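Side-chain contacts in ErfK/YbiS/YcfS/YnhG family protein (Xylanimonas cellulosilytica, PDB 4LPQ), which probably acts as a peptidoglycan L,D-transpeptidase in cell-wall synthesis, here as a piece holding a putative peptidoglycan-binding domain and the catalytic domain: residues A[62-66]-A[67-71]; A[182-185]-A[186-190]. One frame throughout, in Å; residues are numbered along the deposited sequence.

Interaction 1. Residues A[62-66]-A[67-71]; sequences GVVGP and QTQAA
The N-terminus of helix 66-74, in the putative peptidoglycan-binding domain, is built here: Gly65 stands at the N-cap and its carbonyl takes the N-H of Gln69, while Pro66 takes the first position of the helix. Gln69 N lies 2.9 Å from Gly65 O. One residue on, Ala70 N bonds to Pro66 O at 3.0 Å. Proline suits this first helical position, since its nitrogen has no hydrogen to offer and none is needed there. Gly65 has no side chain with which to cap the first turn. With the backbone as it is, a CB on Gly65 would clash with Pro66 CD. The approach to the helix is an inverse gamma turn centred on Val64, closed by a weak bond of 3.0 Å from Gly65 N to Val63 O. Val64 holds CG1 anti to its N (chi1 -179°), which swings this methyl over the first helical turn. There it meets Thr68 CG2 at 3.9 Å from Val64 CG1, the two side chains crossing at about a right angle. Val64 continues inward onto Val49 of helix 43-56, and Thr68 onto Phe52 of the same helix, so this pair belongs to the packing between the two helices. Thr68 OG1 is hydrogen-bonded to Gln53 NE2, which satisfies the buried hydroxyl. Gln69 is exposed and bends at chi2 (70°); its amide nitrogen bonds to Asp73 OD1, one turn further along the helix. The same bend leaves the other end of the amide beside the valine, with Gln69 OE1 4.0 Å from Val64 CG1.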
ATOM      1  N   GLY A  62      12.107   2.115  -7.113  1.00 11.52           N
ATOM      2  CA  GLY A  62      12.091   0.710  -7.440  1.00 12.62           C
ATOM      3  C   GLY A  62      13.420   0.053  -7.682  1.00 12.63           C
ATOM      4  O   GLY A  62      13.421  -1.132  -7.956  1.00 15.90           O
ATOM      5  N   VAL A  63      14.513   0.774  -7.538  1.00 11.76           N
ATOM      6  CA  VAL A  63      15.835   0.216  -7.823  1.00 11.33           C
ATOM      7  C   VAL A  63      16.501  -0.076  -6.469  1.00 11.25           C
ATOM      8  O   VAL A  63      16.686   0.876  -5.663  1.00 12.64           O
ATOM      9  CB  VAL A  63      16.661   1.125  -8.662  1.00 12.22           C
ATOM     10  CG1 VAL A  63      18.066   0.560  -8.915  1.00 13.92           C
ATOM     11  CG2 VAL A  63      16.011   1.429  -9.999  1.00 13.04           C
ATOM     12  N   VAL A  64      16.842  -1.315  -6.217  1.00 10.78           N
ATOM     13  CA  VAL A  64      17.437  -1.697  -4.943  1.00 11.95           C
ATOM     14  C   VAL A  64      18.956  -1.532  -5.015  1.00 11.63           C
ATOM     15  O   VAL A  64      19.683  -2.469  -5.330  1.00 13.41           O
ATOM     16  CB  VAL A  64      17.001  -3.124  -4.536  1.00 11.74           C
ATOM     17  CG1 VAL A  64      17.602  -3.496  -3.201  1.00 15.11           C
ATOM     18  CG2 VAL A  64      15.486  -3.208  -4.518  1.00 13.59           C
ATOM     19  N   GLY A  65      19.369  -0.292  -4.864  1.00 12.54           N
ATOM     20  CA  GLY A  65      20.779   0.040  -4.839  1.00 14.29           C
ATOM     21  C   GLY A  65      21.343  -0.025  -3.443  1.00 11.55           C
ATOM     22  O   GLY A  65      20.754  -0.557  -2.504  1.00 12.40           O
ATOM     23  N   PRO A  66      22.538   0.558  -3.290  1.00 12.45           N
ATOM     24  CA  PRO A  66      23.262   0.417  -2.000  1.00 12.37           C
ATOM     25  C   PRO A  66      22.449   0.882  -0.771  1.00 12.48           C
ATOM     26  O   PRO A  66      22.412   0.208   0.284  1.00 12.92           O
ATOM     27  CB  PRO A  66      24.511   1.290  -2.222  1.00 12.39           C
ATOM     28  CG  PRO A  66      24.808   1.085  -3.699  1.00 12.10           C
ATOM     29  CD  PRO A  66      23.439   1.077  -4.334  1.00 14.30           C
ATOM     30  N   GLN A  67      21.779   2.048  -0.870  1.00 11.95           N
ATOM     31  CA  GLN A  67      21.041   2.560   0.264  1.00 13.32           C
ATOM     32  C   GLN A  67      19.833   1.715   0.621  1.00 10.95           C
ATOM     33  O   GLN A  67      19.553   1.483   1.815  1.00 12.34           O
ATOM     34  CB  GLN A  67      20.687   3.995   0.009  1.00 13.10           C
ATOM     35  CG  GLN A  67      20.104   4.730   1.213  1.00 13.28           C
ATOM     36  CD  GLN A  67      19.706   6.147   0.955  1.00 15.10           C
ATOM     37  OE1 GLN A  67      19.379   6.522  -0.138  1.00 19.37           O
ATOM     38  NE2 GLN A  67      19.677   6.914   2.013  1.00 18.26           N
ATOM     39  N   THR A  68      19.079   1.306  -0.402  1.00 11.62           N
ATOM     40  CA  THR A  68      17.949   0.419  -0.152  1.00 10.90           C
ATOM     41  C   THR A  68      18.370  -0.903   0.440  1.00 11.31           C
ATOM     42  O   THR A  68      17.764  -1.402   1.393  1.00 12.10           O
ATOM     43  CB  THR A  68      17.055   0.283  -1.421  1.00 12.06           C
ATOM     44  OG1 THR A  68      16.559   1.536  -1.823  1.00 12.72           O
ATOM     45  CG2 THR A  68      15.887  -0.632  -1.152  1.00 11.94           C
ATOM     46  N   GLN A  69      19.464  -1.453  -0.061  1.00 12.83           N
ATOM     47  CA  GLN A  69      19.986  -2.697   0.467  1.00 12.93           C
ATOM     48  C   GLN A  69      20.368  -2.539   1.935  1.00 13.07           C
ATOM     49  O   GLN A  69      20.123  -3.431   2.720  1.00 13.64           O
ATOM     50  CB  GLN A  69      21.196  -3.156  -0.365  1.00 13.99           C
ATOM     51  CG  GLN A  69      21.784  -4.434   0.111  1.00 16.48           C
ATOM     52  CD  GLN A  69      20.859  -5.577  -0.183  1.00 20.89           C
ATOM     53  OE1 GLN A  69      20.302  -5.690  -1.265  1.00 28.35           O
ATOM     54  NE2 GLN A  69      20.719  -6.452   0.793  1.00 21.22           N
ATOM     55  N   ALA A  70      20.970  -1.406   2.294  1.00 12.75           N
ATOM     56  CA  ALA A  70      21.300  -1.189   3.670  1.00 13.82           C
ATOM     57  C   ALA A  70      20.086  -1.221   4.579  1.00 13.23           C
ATOM     58  O   ALA A  70      20.109  -1.785   5.674  1.00 14.85           O
ATOM     59  CB  ALA A  70      22.098   0.107   3.847  1.00 16.93           C
ATOM     60  N   ALA A  71      18.996  -0.599   4.101  1.00 13.43           N
ATOM     61  CA  ALA A  71      17.773  -0.579   4.894  1.00 13.64           C
ATOM     62  C   ALA A  71      17.167  -1.998   4.982  1.00 12.61           C
ATOM     63  O   ALA A  71      16.604  -2.384   6.024  1.00 13.88           O
ATOM     64  CB  ALA A  71      16.835   0.453   4.305  1.00 13.63           C
TER

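Interaction 2. Residues A[182-185]-A[186-190]; sequences VRVS and NAAMN
Ser185 turns its OG between its own backbone N and carbonyl carbon (chi1 71°), and Val184, with CG1 anti to its carbonyl carbon (chi1 -58°), has CG2 between the backbone N and the carbonyl carbon; the first rotation delivers a helix cap, the second an apolar contact. Ser185 is the N-cap of helix 186-196. Its OG accepts the N-H of Ala188 at 3.0 Å in a fairly straight bond, and Ala188 CB lies close alongside, 3.3 Å from Ser185 OG. Met189 N is 2.9 Å from Ser185 O. The serine side chain thus takes a first-turn N-H, while its carbonyl begins the regular helix bonding. Without the hydroxyl, as with an alanine here, Ala188 N is likely to lose its capping acceptor, leaving the start of the helix less firmly held. Next to the cap, Val184 CG2 touches the selenium of Met189, a selenomethionine, with SE 3.7 Å away and the two side chains crossing at about a right angle. Ala188 CB, 4.2 Å from Val184 CG2, adds to this apolar patch. Val184 and Ala188 both rest on Ile109 of strand 104-110, and Met189 packs on Val166 of strand 164-168 and Lys158 of strand 154-159. The side chain of Met189 comes about 5 Å from that of His167, a predicted active-site residue on strand 164-168, which runs parallel to strand 182-184; the axis of residues 186-190 runs at 98° to that of strand 182-184.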
ATOM      1  N   VAL A 182      -8.237   5.536  -0.733  1.00 12.82           N
ATOM      2  CA  VAL A 182      -6.924   4.934  -0.579  1.00 13.21           C
ATOM      3  C   VAL A 182      -6.833   3.686  -1.376  1.00 11.90           C
ATOM      4  O   VAL A 182      -7.518   2.696  -1.067  1.00 12.49           O
ATOM      5  CB  VAL A 182      -6.634   4.679   0.911  1.00 13.51           C
ATOM      6  CG1 VAL A 182      -5.286   4.042   1.089  1.00 13.62           C
ATOM      7  CG2 VAL A 182      -6.755   6.010   1.711  1.00 15.10           C
ATOM      8  N   ARG A 183      -6.004   3.648  -2.396  1.00 11.93           N
ATOM      9  CA  ARG A 183      -5.827   2.542  -3.295  1.00 13.48           C
ATOM     10  C   ARG A 183      -4.702   1.598  -2.797  1.00 12.27           C
ATOM     11  O   ARG A 183      -3.668   2.093  -2.346  1.00 12.87           O
ATOM     12  CB  ARG A 183      -5.316   3.055  -4.693  1.00 18.74           C
ATOM     13  CG  ARG A 183      -6.236   3.982  -5.336  1.00 21.61           C
ATOM     14  CD  ARG A 183      -5.487   4.410  -6.593  1.00 20.26           C
ATOM     15  NE  ARG A 183      -6.338   5.258  -7.264  1.00 20.90           N
ATOM     16  CZ  ARG A 183      -6.039   5.841  -8.371  1.00 36.23           C
ATOM     17  NH1 ARG A 183      -4.878   5.562  -8.995  1.00 30.86           N
ATOM     18  NH2 ARG A 183      -6.920   6.676  -8.807  1.00 37.58           N
ATOM     19  N   VAL A 184      -4.920   0.332  -3.000  1.00 11.76           N
ATOM     20  CA  VAL A 184      -3.925  -0.740  -2.821  1.00 10.70           C
ATOM     21  C   VAL A 184      -4.083  -1.724  -3.976  1.00 10.93           C
ATOM     22  O   VAL A 184      -5.048  -1.633  -4.729  1.00 11.73           O
ATOM     23  CB  VAL A 184      -4.041  -1.453  -1.458  1.00 12.83           C
ATOM     24  CG1 VAL A 184      -3.876  -0.438  -0.310  1.00 12.74           C
ATOM     25  CG2 VAL A 184      -5.348  -2.211  -1.362  1.00 12.87           C
ATOM     26  N   SER A 185      -3.178  -2.681  -4.132  1.00 11.72           N
ATOM     27  CA  SER A 185      -3.351  -3.687  -5.185  1.00 12.27           C
ATOM     28  C   SER A 185      -4.562  -4.569  -4.949  1.00 11.84           C
ATOM     29  O   SER A 185      -4.975  -4.749  -3.790  1.00 12.21           O
ATOM     30  CB  SER A 185      -2.115  -4.555  -5.367  1.00 11.41           C
ATOM     31  OG  SER A 185      -1.944  -5.450  -4.268  1.00 12.78           O
ATOM     32  N   ASN A 186      -5.094  -5.163  -5.986  1.00 11.88           N
ATOM     33  CA  ASN A 186      -6.191  -6.109  -5.785  1.00 13.59           C
ATOM     34  C   ASN A 186      -5.797  -7.290  -4.878  1.00 13.16           C
ATOM     35  O   ASN A 186      -6.561  -7.702  -4.071  1.00 14.37           O
ATOM     36  CB  ASN A 186      -6.730  -6.571  -7.127  1.00 13.91           C
ATOM     37  CG  ASN A 186      -7.448  -5.533  -7.925  1.00 14.76           C
ATOM     38  OD1 ASN A 186      -7.761  -4.471  -7.501  1.00 14.07           O
ATOM     39  ND2 ASN A 186      -7.700  -5.918  -9.146  1.00 30.11           N
ATOM     40  N   ALA A 187      -4.552  -7.777  -5.074  1.00 13.53           N
ATOM     41  CA  ALA A 187      -4.063  -8.848  -4.254  1.00 14.03           C
ATOM     42  C   ALA A 187      -4.003  -8.462  -2.782  1.00 12.72           C
ATOM     43  O   ALA A 187      -4.344  -9.238  -1.906  1.00 14.28           O
ATOM     44  CB  ALA A 187      -2.744  -9.326  -4.769  1.00 14.90           C
ATOM     45  N   ALA A 188      -3.487  -7.262  -2.511  1.00 11.82           N
ATOM     46  CA  ALA A 188      -3.431  -6.780  -1.131  1.00 12.34           C
ATOM     47  C   ALA A 188      -4.864  -6.659  -0.585  1.00 11.95           C
ATOM     48  O   ALA A 188      -5.104  -7.025   0.564  1.00 12.86           O
ATOM     49  CB  ALA A 188      -2.679  -5.442  -1.009  1.00 13.65           C
HETATM   50  N   MSE A 189      -5.782  -6.176  -1.373  1.00 11.88           N
HETATM   51  CA  MSE A 189      -7.170  -6.000  -0.915  1.00 12.51           C
HETATM   52  C   MSE A 189      -7.753  -7.407  -0.606  1.00 13.81           C
HETATM   53  O   MSE A 189      -8.428  -7.553   0.415  1.00 13.98           O
HETATM   54  CB  MSE A 189      -7.993  -5.270  -1.972  1.00 12.77           C
HETATM   55  CG  MSE A 189      -9.235  -4.697  -1.336  1.00 14.08           C
HETATM   56 SE   MSE A 189      -8.746  -3.148  -0.182  0.70 14.31          SE
HETATM   57  CE  MSE A 189     -10.194  -3.236   1.090  1.00 14.42           C
ATOM     58  N   ASN A 190      -7.483  -8.398  -1.438  1.00 13.40           N
ATOM     59  CA  ASN A 190      -7.979  -9.719  -1.215  1.00 13.43           C
ATOM     60  C   ASN A 190      -7.424 -10.297   0.072  1.00 13.04           C
ATOM     61  O   ASN A 190      -8.158 -10.943   0.841  1.00 15.59           O
ATOM     62  CB  ASN A 190      -7.681 -10.646  -2.415  1.00 15.16           C
ATOM     63  CG  ASN A 190      -8.417 -10.252  -3.680  1.00 15.72           C
ATOM     64  OD1 ASN A 190      -9.467  -9.625  -3.658  1.00 15.89           O
ATOM     65  ND2 ASN A 190      -7.842 -10.673  -4.803  1.00 17.10           N
TER

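Interaction 1 comes first along the chain, in the putative peptidoglycan-binding domain; interaction 2 follows in the L,D-transpeptidase catalytic domain. Their centres are 24 Å apart and their nearest atoms about 15 Å, so they do not touch, and they share no helix or strand. Each marks the start of a helix: residues 62-71 lead from a loop into helix 66-74, residues 182-190 from a strand of the large mixed sheet into helix 186-196. The centre of interaction 1 is about 19 Å, and that of interaction 2 about 7 Å, from the centre of the chain. One helix start thus lies away from the annotated sites, the other next to the predicted catalytic histidine.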